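Local coordinates for phospholipase C-beta (PLC-beta) (PDB 3QR0), which is a multidomain cuttlefish phospholipase C of the beta class, combining PH, EF-hand, TIM-barrel and C2 domains, with a bound calcium ion, at residues Leu716-Ile721 and His733-Leu738; Pro679-Arg684 and Lys709-Pro714; Val748-Glu753 and Ala761-His766. One frame throughout, in Å; residues are numbered along the deposited sequence.

Contact 1: residues Leu716-Ile721 and His733-Leu738; sequences LAVVRI and HRVMPL
R720 and H733 face each other obliquely across this antiparallel pair, and theirs is the one side-chain hydrogen bond between the two strands. The arginine is extended from CG to NE, with CG anti to the backbone N, which carries NE to 3.0 Å from ND1 of H733. The bond is nearly straight (167°). ND1 lies in the plane of the guanidinium, whereas NE sits somewhat out of the plane of the imidazole, and the two flat groups stand 78° apart. ND1 is thus the acceptor. Beside it on the same face, CG2 of V735 packs 3.9 Å from CD of R720, while its other branch, CG1, meets CB of V718 at 3.9 Å. CG1 of V718 continues the row onto the ring of P737.

The opposite face carries V719, I721, R734 and M736. V719 and M736 run side by side, pointing the same way; the crowded position of V719 CG1, between N and carbonyl carbon, puts it 3.3 Å from M736 O, then against M736 CB at 3.7 Å and L738 CD2 at 3.9 Å. M736 bends at its last torsion (chi3 -74°), laying CE 3.8 Å from CD1 of I721. The R734 guanidinium leaves the pair, and its NH1 bonds to the carbonyl oxygen of P749. Between the two faces, V719 with M736 and I721 with R734 form hydrogen-bonded pairs, and an almost straight bond from L738 N to A717 O (3.1 Å) finishes the ladder.

This is an antiparallel beta hairpin at the edge of one sheet of the C2 beta-sandwich. Helix 605-613 lies on its R720 face, C608 touching R720 and H733; strand 669-676 flanks strand 718-725, and V719, I721 and L738 pack onto strand 650-660 of the facing sheet.

Contact 2: residues Pro679-Arg684 and Lys709-Pro714; sequences PTDTVR and KKVVLP
Hydrogen bonds to a single carboxylate hold these segments together. D681, at the end of a short 3-10 turn, has CG anti to its carbonyl carbon, and from there both oxygens meet the backbone just beyond strand 706-711. OD1 accepts V712 N at 2.8 Å, the amide coming from above the carboxylate plane; OD2 takes L713 N at 2.9 Å on its syn lone pair, with the N-H pointing well at it (166°). Because V712 has a helical backbone conformation, two successive amides turn to the same side and can be gripped by one group.

A water adds a third donor. It gives one hydrogen to OD2 of D681 at 2.7 Å and the other to L713 O at 2.7 Å, so L713 is tied to the aspartate through both its N-H and its carbonyl. Three donors around a buried carboxylate are consistent with a charged form.

In the C2 beta-sandwich, the 3-10 turn after strand 669-676 of one sheet is thus tied to the end of the edge strand 706-711 of the other and the residues just after it. The modelled calcium is elsewhere, at N339, E368, D370 and E417.

Van der Waals contacts flank the polar group. CG2 of T680 meets CG2 of V712 at 3.9 Å, the two side chains crossing at about a right angle, and CG1 of V711 comes within 3.7 Å of OD2 of D681. V711 also touches M675 of strand 669-676, and L713 packs on L678. Within the turn itself, T682 N bonds to P679 O at 3.2 Å, while T682 OG1 bonds back to the backbone at G677 and L678.

Contact 3: residues Val748-Glu753 and Ala761-His766; sequences VPLRNE and ASVFAH
L750 makes the main bump on this interface. Its CG is anti to the carbonyl carbon, and the two methyls fork over the hollow between A761 and V763: CD1 comes 4.3 Å from CB of A761, CD2 4.1 Å from CG2 of V763, and the stem of the side chain leans over the A761 carbonyl. V748 fits more closely around a backbone atom, with its CB only 3.4 Å from V763 O and CG2 beside it.

On the reverse face the relief is shallow. The CA edge of P749 meets S762, whose OG rests 3.7 Å from that CA while bonding to the carbonyl of L760. P749 has no N-H, yet the ladder loses nothing towards 761-766, since this is a non-hydrogen-bonded pair.

V748 N reaches V763 O at 2.6 Å, short but bent at the hydrogen (141°), although the nitrogen lies nearly along the C=O axis; V763 N returns to V748 O from above the carbonyl plane; and L750 N meets A761 O at 2.8 Å, practically straight. The short strand axes run 138° apart, and within these two segments the bridges are V748 with V763 and P749 with S762.

The edge strand 746-751 and its neighbour 761-771 belong to one four-stranded sheet of the C2 beta-sandwich, and L750 and V763 turn their branches to V723 of the other.

Followed from the N terminus, the three contacts come in series, each closing its loop before the next opens. Contact 2 closes first, over 24 intervening residues, tying the turn after strand 669-676 to the end of strand 706-711. The chain then crosses to the other sheet, where contact 1 closes the hairpin 718-725/730-737 over 11 residues. Contact 3 shuts the shortest loop, seven residues, back in the sheet that contact 2 also reaches. L738 of contact 1 packs on V711 and P714 of contact 2. On the other flank of contact 1, H733 O and R751 N of contact 3 make a probable hydrogen bond, so contact 1 bridges two contacts whose centres lie about 22 Å apart.

Contact 1: residues Leu716-Ile721 and His733-Leu738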
loop_
_atom_site.group_PDB
_atom_site.type_symbol
_atom_site.label_atom_id
_atom_site.label_comp_id
_atom_site.label_asym_id
_atom_site.label_seq_id
_atom_site.Cartn_x
_atom_site.Cartn_y
_atom_site.Cartn_z
ATOM N N LEU A 716 10.030 11.404 10.020
ATOM C CA LEU A 716 10.673 10.729 8.885
ATOM C C LEU A 716 10.715 9.198 9.046
ATOM O O LEU A 716 11.210 8.493 8.163
ATOM C CB LEU A 716 12.101 11.258 8.684
ATOM C CG LEU A 716 12.254 12.669 8.101
ATOM C CD1 LEU A 716 13.724 13.054 8.069
ATOM C CD2 LEU A 716 11.653 12.770 6.699
ATOM N N ALA A 717 10.174 8.687 10.149
ATOM C CA ALA A 717 10.347 7.285 10.512
ATOM C C ALA A 717 9.057 6.482 10.461
ATOM O O ALA A 717 7.957 7.020 10.631
ATOM C CB ALA A 717 10.960 7.182 11.902
ATOM N N VAL A 718 9.214 5.179 10.245
ATOM C CA VAL A 718 8.131 4.227 10.394
ATOM C C VAL A 718 8.596 3.071 11.262
ATOM O O VAL A 718 9.786 2.731 11.273
ATOM C CB VAL A 718 7.654 3.696 9.029
ATOM C CG1 VAL A 718 7.255 4.851 8.133
ATOM C CG2 VAL A 718 8.734 2.834 8.357
ATOM N N VAL A 719 7.664 2.492 12.008
ATOM C CA VAL A 719 7.895 1.244 12.712
ATOM C C VAL A 719 7.161 0.154 11.947
ATOM O O VAL A 719 6.091 0.400 11.357
ATOM C CB VAL A 719 7.454 1.322 14.203
ATOM C CG1 VAL A 719 5.944 1.537 14.331
ATOM C CG2 VAL A 719 7.891 0.074 14.951
ATOM N N ARG A 720 7.757 -1.034 11.910
ATOM C CA ARG A 720 7.238 -2.118 11.101
ATOM C C ARG A 720 7.236 -3.427 11.869
ATOM O O ARG A 720 8.259 -3.817 12.432
ATOM C CB ARG A 720 8.084 -2.278 9.840
ATOM C CG ARG A 720 7.540 -3.299 8.877
ATOM C CD ARG A 720 8.309 -3.292 7.582
ATOM N NE ARG A 720 7.902 -4.397 6.722
ATOM C CZ ARG A 720 8.724 -5.256 6.124
ATOM N NH1 ARG A 720 10.044 -5.175 6.272
ATOM N NH2 ARG A 720 8.214 -6.216 5.370
ATOM N N ILE A 721 6.086 -4.098 11.870
ATOM C CA ILE A 721 5.945 -5.443 12.432
ATOM C C ILE A 721 5.981 -6.460 11.294
ATOM O O ILE A 721 5.233 -6.325 10.328
ATOM C CB ILE A 721 4.619 -5.583 13.218
ATOM C CG1 ILE A 721 4.660 -4.735 14.495
ATOM C CG2 ILE A 721 4.350 -7.045 13.583
ATOM C CD1 ILE A 721 3.337 -4.743 15.295
ATOM N N HIS A 733 2.926 -8.417 7.394
ATOM C CA HIS A 733 3.566 -7.281 8.025
ATOM C C HIS A 733 2.589 -6.125 8.187
ATOM O O HIS A 733 1.451 -6.174 7.709
ATOM C CB HIS A 733 4.784 -6.840 7.201
ATOM C CG HIS A 733 4.442 -5.970 6.034
ATOM N ND1 HIS A 733 5.046 -4.753 5.814
ATOM C CD2 HIS A 733 3.535 -6.126 5.038
ATOM C CE1 HIS A 733 4.527 -4.196 4.731
ATOM N NE2 HIS A 733 3.611 -5.011 4.240
ATOM N N ARG A 734 3.044 -5.084 8.869
ATOM C CA ARG A 734 2.295 -3.837 8.967
ATOM C C ARG A 734 3.253 -2.675 9.207
ATOM O O ARG A 734 4.072 -2.730 10.121
ATOM C CB ARG A 734 1.256 -3.919 10.089
ATOM C CG ARG A 734 0.267 -2.757 10.126
ATOM C CD ARG A 734 -0.644 -2.739 8.910
ATOM N NE ARG A 734 -1.561 -1.600 8.958
ATOM C CZ ARG A 734 -2.805 -1.631 9.433
ATOM N NH1 ARG A 734 -3.342 -2.761 9.895
ATOM N NH2 ARG A 734 -3.527 -0.516 9.430
ATOM N N VAL A 735 3.142 -1.637 8.375
ATOM C CA VAL A 735 3.950 -0.431 8.499
ATOM C C VAL A 735 3.120 0.648 9.194
ATOM O O VAL A 735 1.990 0.926 8.789
ATOM C CB VAL A 735 4.420 0.065 7.111
ATOM C CG1 VAL A 735 5.116 1.416 7.213
ATOM C CG2 VAL A 735 5.358 -0.954 6.474
ATOM N N MET A 736 3.684 1.236 10.246
ATOM C CA MET A 736 3.015 2.260 11.030
ATOM C C MET A 736 3.906 3.505 11.106
ATOM O O MET A 736 4.858 3.537 11.877
ATOM C CB MET A 736 2.728 1.732 12.435
ATOM C CG MET A 736 1.683 0.622 12.474
ATOM S SD MET A 736 1.532 -0.115 14.115
ATOM C CE MET A 736 3.030 -1.092 14.172
ATOM N N PRO A 737 3.614 4.528 10.286
ATOM C CA PRO A 737 4.382 5.775 10.369
ATOM C C PRO A 737 4.245 6.399 11.753
ATOM O O PRO A 737 3.156 6.367 12.323
ATOM C CB PRO A 737 3.725 6.659 9.305
ATOM C CG PRO A 737 3.071 5.700 8.371
ATOM C CD PRO A 737 2.581 4.599 9.240
ATOM N N LEU A 738 5.334 6.940 12.297
ATOM C CA LEU A 738 5.308 7.511 13.648
ATOM C C LEU A 738 4.538 8.826 13.688
ATOM O O LEU A 738 4.065 9.229 14.747
ATOM C CB LEU A 738 6.714 7.723 14.204
ATOM C CG LEU A 738 7.647 6.516 14.298
ATOM C CD1 LEU A 738 8.829 6.865 15.198
ATOM C CD2 LEU A 738 6.927 5.267 14.799
#

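Contact 2: residues Pro679-Arg684 and Lys709-Pro714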
loop_
_atom_site.group_PDB
_atom_site.type_symbol
_atom_site.label_atom_id
_atom_site.label_comp_id
_atom_site.label_asym_id
_atom_site.label_seq_id
_atom_site.Cartn_x
_atom_site.Cartn_y
_atom_site.Cartn_z
ATOM N N PRO A 679 19.296 7.610 9.309
ATOM C CA PRO A 679 20.249 6.546 9.608
ATOM C C PRO A 679 20.379 6.268 11.107
ATOM O O PRO A 679 20.396 5.108 11.510
ATOM C CB PRO A 679 21.563 7.082 9.031
ATOM C CG PRO A 679 21.145 7.955 7.917
ATOM C CD PRO A 679 19.839 8.571 8.330
ATOM N N THR A 680 20.432 7.323 11.920
ATOM C CA THR A 680 20.547 7.176 13.378
ATOM C C THR A 680 19.313 6.525 14.030
ATOM O O THR A 680 19.401 6.012 15.145
ATOM C CB THR A 680 20.828 8.540 14.061
ATOM O OG1 THR A 680 21.329 8.327 15.388
ATOM C CG2 THR A 680 19.571 9.404 14.116
ATOM N N ASP A 681 18.173 6.552 13.340
ATOM C CA ASP A 681 16.927 5.962 13.842
ATOM C C ASP A 681 16.580 4.629 13.176
ATOM O O ASP A 681 15.550 4.028 13.491
ATOM C CB ASP A 681 15.759 6.928 13.612
ATOM C CG ASP A 681 15.888 8.217 14.407
ATOM O OD1 ASP A 681 16.528 8.201 15.474
ATOM O OD2 ASP A 681 15.337 9.249 13.965
ATOM N N THR A 682 17.417 4.171 12.251
ATOM C CA THR A 682 17.116 2.962 11.503
ATOM C C THR A 682 17.650 1.737 12.248
ATOM O O THR A 682 18.832 1.660 12.552
ATOM C CB THR A 682 17.676 3.053 10.077
ATOM O OG1 THR A 682 16.997 4.112 9.388
ATOM C CG2 THR A 682 17.480 1.745 9.325
ATOM N N VAL A 683 16.753 0.801 12.549
ATOM C CA VAL A 683 17.074 -0.398 13.316
ATOM C C VAL A 683 16.560 -1.626 12.575
ATOM O O VAL A 683 15.342 -1.811 12.421
ATOM C CB VAL A 683 16.426 -0.351 14.718
ATOM C CG1 VAL A 683 16.730 -1.633 15.495
ATOM C CG2 VAL A 683 16.902 0.878 15.494
ATOM N N ARG A 684 17.494 -2.451 12.107
ATOM C CA ARG A 684 17.169 -3.703 11.436
ATOM C C ARG A 684 17.851 -4.891 12.105
ATOM O O ARG A 684 18.959 -4.766 12.623
ATOM C CB ARG A 684 17.591 -3.630 9.976
ATOM C CG ARG A 684 16.825 -2.584 9.184
ATOM C CD ARG A 684 16.918 -2.842 7.697
ATOM N NE ARG A 684 16.222 -4.065 7.315
ATOM C CZ ARG A 684 16.315 -4.656 6.125
ATOM N NH1 ARG A 684 17.079 -4.141 5.161
ATOM N NH2 ARG A 684 15.640 -5.771 5.896
ATOM N N LYS A 709 14.758 3.662 22.140
ATOM C CA LYS A 709 14.909 4.651 23.207
ATOM C C LYS A 709 14.799 6.093 22.717
ATOM O O LYS A 709 14.011 6.872 23.255
ATOM C CB LYS A 709 16.251 4.434 23.926
ATOM C CG LYS A 709 16.482 5.307 25.149
ATOM C CD LYS A 709 15.406 5.116 26.210
ATOM C CE LYS A 709 15.838 5.699 27.543
ATOM N NZ LYS A 709 14.740 5.636 28.546
ATOM N N LYS A 710 15.584 6.442 21.705
ATOM C CA LYS A 710 15.621 7.810 21.202
ATOM C C LYS A 710 15.440 7.837 19.694
ATOM O O LYS A 710 16.352 7.484 18.948
ATOM C CB LYS A 710 16.943 8.485 21.566
ATOM C CG LYS A 710 17.022 9.949 21.132
ATOM C CD LYS A 710 18.323 10.606 21.581
ATOM C CE LYS A 710 18.312 12.103 21.287
ATOM N NZ LYS A 710 19.628 12.746 21.597
ATOM N N VAL A 711 14.258 8.256 19.256
ATOM C CA VAL A 711 14.004 8.489 17.842
ATOM C C VAL A 711 14.197 9.979 17.573
ATOM O O VAL A 711 13.350 10.798 17.940
ATOM C CB VAL A 711 12.580 8.061 17.448
ATOM C CG1 VAL A 711 12.377 8.222 15.941
ATOM C CG2 VAL A 711 12.321 6.621 17.889
ATOM N N VAL A 712 15.321 10.321 16.943
ATOM C CA VAL A 712 15.669 11.715 16.667
ATOM C C VAL A 712 14.639 12.454 15.806
ATOM O O VAL A 712 14.283 13.589 16.117
ATOM C CB VAL A 712 17.060 11.824 16.004
ATOM C CG1 VAL A 712 17.252 13.205 15.377
ATOM C CG2 VAL A 712 18.156 11.534 17.027
ATOM N N LEU A 713 14.163 11.814 14.738
ATOM C CA LEU A 713 13.224 12.453 13.805
ATOM C C LEU A 713 12.016 11.556 13.529
ATOM O O LEU A 713 11.950 10.879 12.500
ATOM C CB LEU A 713 13.940 12.825 12.497
ATOM C CG LEU A 713 13.616 14.212 11.931
ATOM C CD1 LEU A 713 12.123 14.411 11.750
ATOM C CD2 LEU A 713 14.201 15.300 12.820
ATOM N N PRO A 714 11.046 11.550 14.455
ATOM C CA PRO A 714 9.876 10.683 14.314
ATOM C C PRO A 714 9.106 10.830 12.990
ATOM O O PRO A 714 8.681 9.828 12.426
ATOM C CB PRO A 714 8.998 11.095 15.496
ATOM C CG PRO A 714 9.961 11.564 16.520
ATOM C CD PRO A 714 11.039 12.263 15.744
HETATM O O HOH W 1 13.887 9.107 11.691
#

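Contact 3: residues Val748-Glu753 and Ala761-His766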
loop_
_atom_site.group_PDB
_atom_site.type_symbol
_atom_site.label_atom_id
_atom_site.label_comp_id
_atom_site.label_asym_id
_atom_site.label_seq_id
_atom_site.Cartn_x
_atom_site.Cartn_y
_atom_site.Cartn_z
ATOM N N VAL A 748 -3.341 -5.444 15.308
ATOM C CA VAL A 748 -2.635 -4.996 14.121
ATOM C C VAL A 748 -2.908 -5.992 12.994
ATOM O O VAL A 748 -2.155 -6.950 12.824
ATOM C CB VAL A 748 -1.113 -4.911 14.400
ATOM C CG1 VAL A 748 -0.376 -4.306 13.210
ATOM C CG2 VAL A 748 -0.845 -4.103 15.661
ATOM N N PRO A 749 -4.014 -5.795 12.244
ATOM C CA PRO A 749 -4.258 -6.664 11.094
ATOM C C PRO A 749 -3.079 -6.645 10.132
ATOM O O PRO A 749 -2.563 -5.575 9.793
ATOM C CB PRO A 749 -5.513 -6.062 10.452
ATOM C CG PRO A 749 -6.218 -5.387 11.596
ATOM C CD PRO A 749 -5.124 -4.849 12.466
ATOM N N LEU A 750 -2.642 -7.827 9.722
ATOM C CA LEU A 750 -1.463 -7.955 8.876
ATOM C C LEU A 750 -1.775 -7.795 7.388
ATOM O O LEU A 750 -2.881 -8.088 6.927
ATOM C CB LEU A 750 -0.792 -9.302 9.120
ATOM C CG LEU A 750 -0.252 -9.515 10.530
ATOM C CD1 LEU A 750 0.256 -10.955 10.690
ATOM C CD2 LEU A 750 0.859 -8.514 10.838
ATOM N N ARG A 751 -0.768 -7.334 6.655
ATOM C CA ARG A 751 -0.836 -7.104 5.222
ATOM C C ARG A 751 0.176 -7.981 4.505
ATOM O O ARG A 751 1.199 -8.377 5.090
ATOM C CB ARG A 751 -0.506 -5.644 4.922
ATOM C CG ARG A 751 -1.373 -4.656 5.669
ATOM C CD ARG A 751 -2.744 -4.601 5.059
ATOM N NE ARG A 751 -3.648 -3.707 5.779
ATOM C CZ ARG A 751 -3.580 -2.377 5.765
ATOM N NH1 ARG A 751 -2.631 -1.740 5.087
ATOM N NH2 ARG A 751 -4.473 -1.673 6.446
ATOM N N ASN A 752 -0.106 -8.301 3.245
ATOM C CA ASN A 752 0.878 -8.990 2.418
ATOM C C ASN A 752 1.869 -7.968 1.852
ATOM O O ASN A 752 1.832 -6.794 2.229
ATOM C CB ASN A 752 0.220 -9.879 1.344
ATOM C CG ASN A 752 -0.595 -9.108 0.322
ATOM O OD1 ASN A 752 -0.400 -7.913 0.097
ATOM N ND2 ASN A 752 -1.523 -9.813 -0.320
ATOM N N GLU A 753 2.756 -8.411 0.969
ATOM C CA GLU A 753 3.826 -7.542 0.456
ATOM C C GLU A 753 3.293 -6.375 -0.363
ATOM O O GLU A 753 3.894 -5.298 -0.367
ATOM C CB GLU A 753 4.818 -8.334 -0.394
ATOM C CG GLU A 753 5.584 -9.402 0.350
ATOM C CD GLU A 753 4.925 -10.769 0.278
ATOM O OE1 GLU A 753 3.679 -10.844 0.133
ATOM O OE2 GLU A 753 5.661 -11.772 0.372
ATOM N N ALA A 761 -5.671 -12.534 9.990
ATOM C CA ALA A 761 -4.314 -12.584 10.541
ATOM C C ALA A 761 -3.951 -11.251 11.180
ATOM O O ALA A 761 -3.972 -10.213 10.515
ATOM C CB ALA A 761 -3.289 -12.962 9.461
ATOM N N SER A 762 -3.638 -11.289 12.474
ATOM C CA SER A 762 -3.382 -10.085 13.255
ATOM C C SER A 762 -2.340 -10.336 14.338
ATOM O O SER A 762 -2.191 -11.455 14.818
ATOM C CB SER A 762 -4.664 -9.600 13.937
ATOM O OG SER A 762 -5.733 -9.453 13.015
ATOM N N VAL A 763 -1.624 -9.279 14.700
ATOM C CA VAL A 763 -0.775 -9.276 15.889
ATOM C C VAL A 763 -1.447 -8.379 16.922
ATOM O O VAL A 763 -1.993 -7.329 16.575
ATOM C CB VAL A 763 0.650 -8.773 15.569
ATOM C CG1 VAL A 763 1.431 -8.463 16.853
ATOM C CG2 VAL A 763 1.400 -9.812 14.741
ATOM N N PHE A 764 -1.430 -8.808 18.179
ATOM C CA PHE A 764 -1.877 -7.983 19.293
ATOM C C PHE A 764 -0.627 -7.492 20.029
ATOM O O PHE A 764 0.249 -8.295 20.387
ATOM C CB PHE A 764 -2.800 -8.785 20.213
ATOM C CG PHE A 764 -3.361 -7.999 21.367
ATOM C CD1 PHE A 764 -4.230 -6.934 21.147
ATOM C CD2 PHE A 764 -3.040 -8.339 22.677
ATOM C CE1 PHE A 764 -4.759 -6.211 22.211
ATOM C CE2 PHE A 764 -3.566 -7.624 23.750
ATOM C CZ PHE A 764 -4.423 -6.553 23.517
ATOM N N ALA A 765 -0.538 -6.178 20.222
ATOM C CA ALA A 765 0.658 -5.553 20.790
ATOM C C ALA A 765 0.301 -4.395 21.720
ATOM O O ALA A 765 -0.811 -3.859 21.662
ATOM C CB ALA A 765 1.559 -5.051 19.663
ATOM N N HIS A 766 1.248 -4.015 22.575
ATOM C CA HIS A 766 1.154 -2.763 23.318
ATOM C C HIS A 766 2.208 -1.795 22.788
ATOM O O HIS A 766 3.376 -2.163 22.608
ATOM C CB HIS A 766 1.343 -2.960 24.818
ATOM C CG HIS A 766 1.107 -1.713 25.617
ATOM N ND1 HIS A 766 2.103 -0.798 25.884
ATOM C CD2 HIS A 766 -0.018 -1.222 26.191
ATOM C CE1 HIS A 766 1.604 0.197 26.598
ATOM N NE2 HIS A 766 0.318 -0.036 26.795
#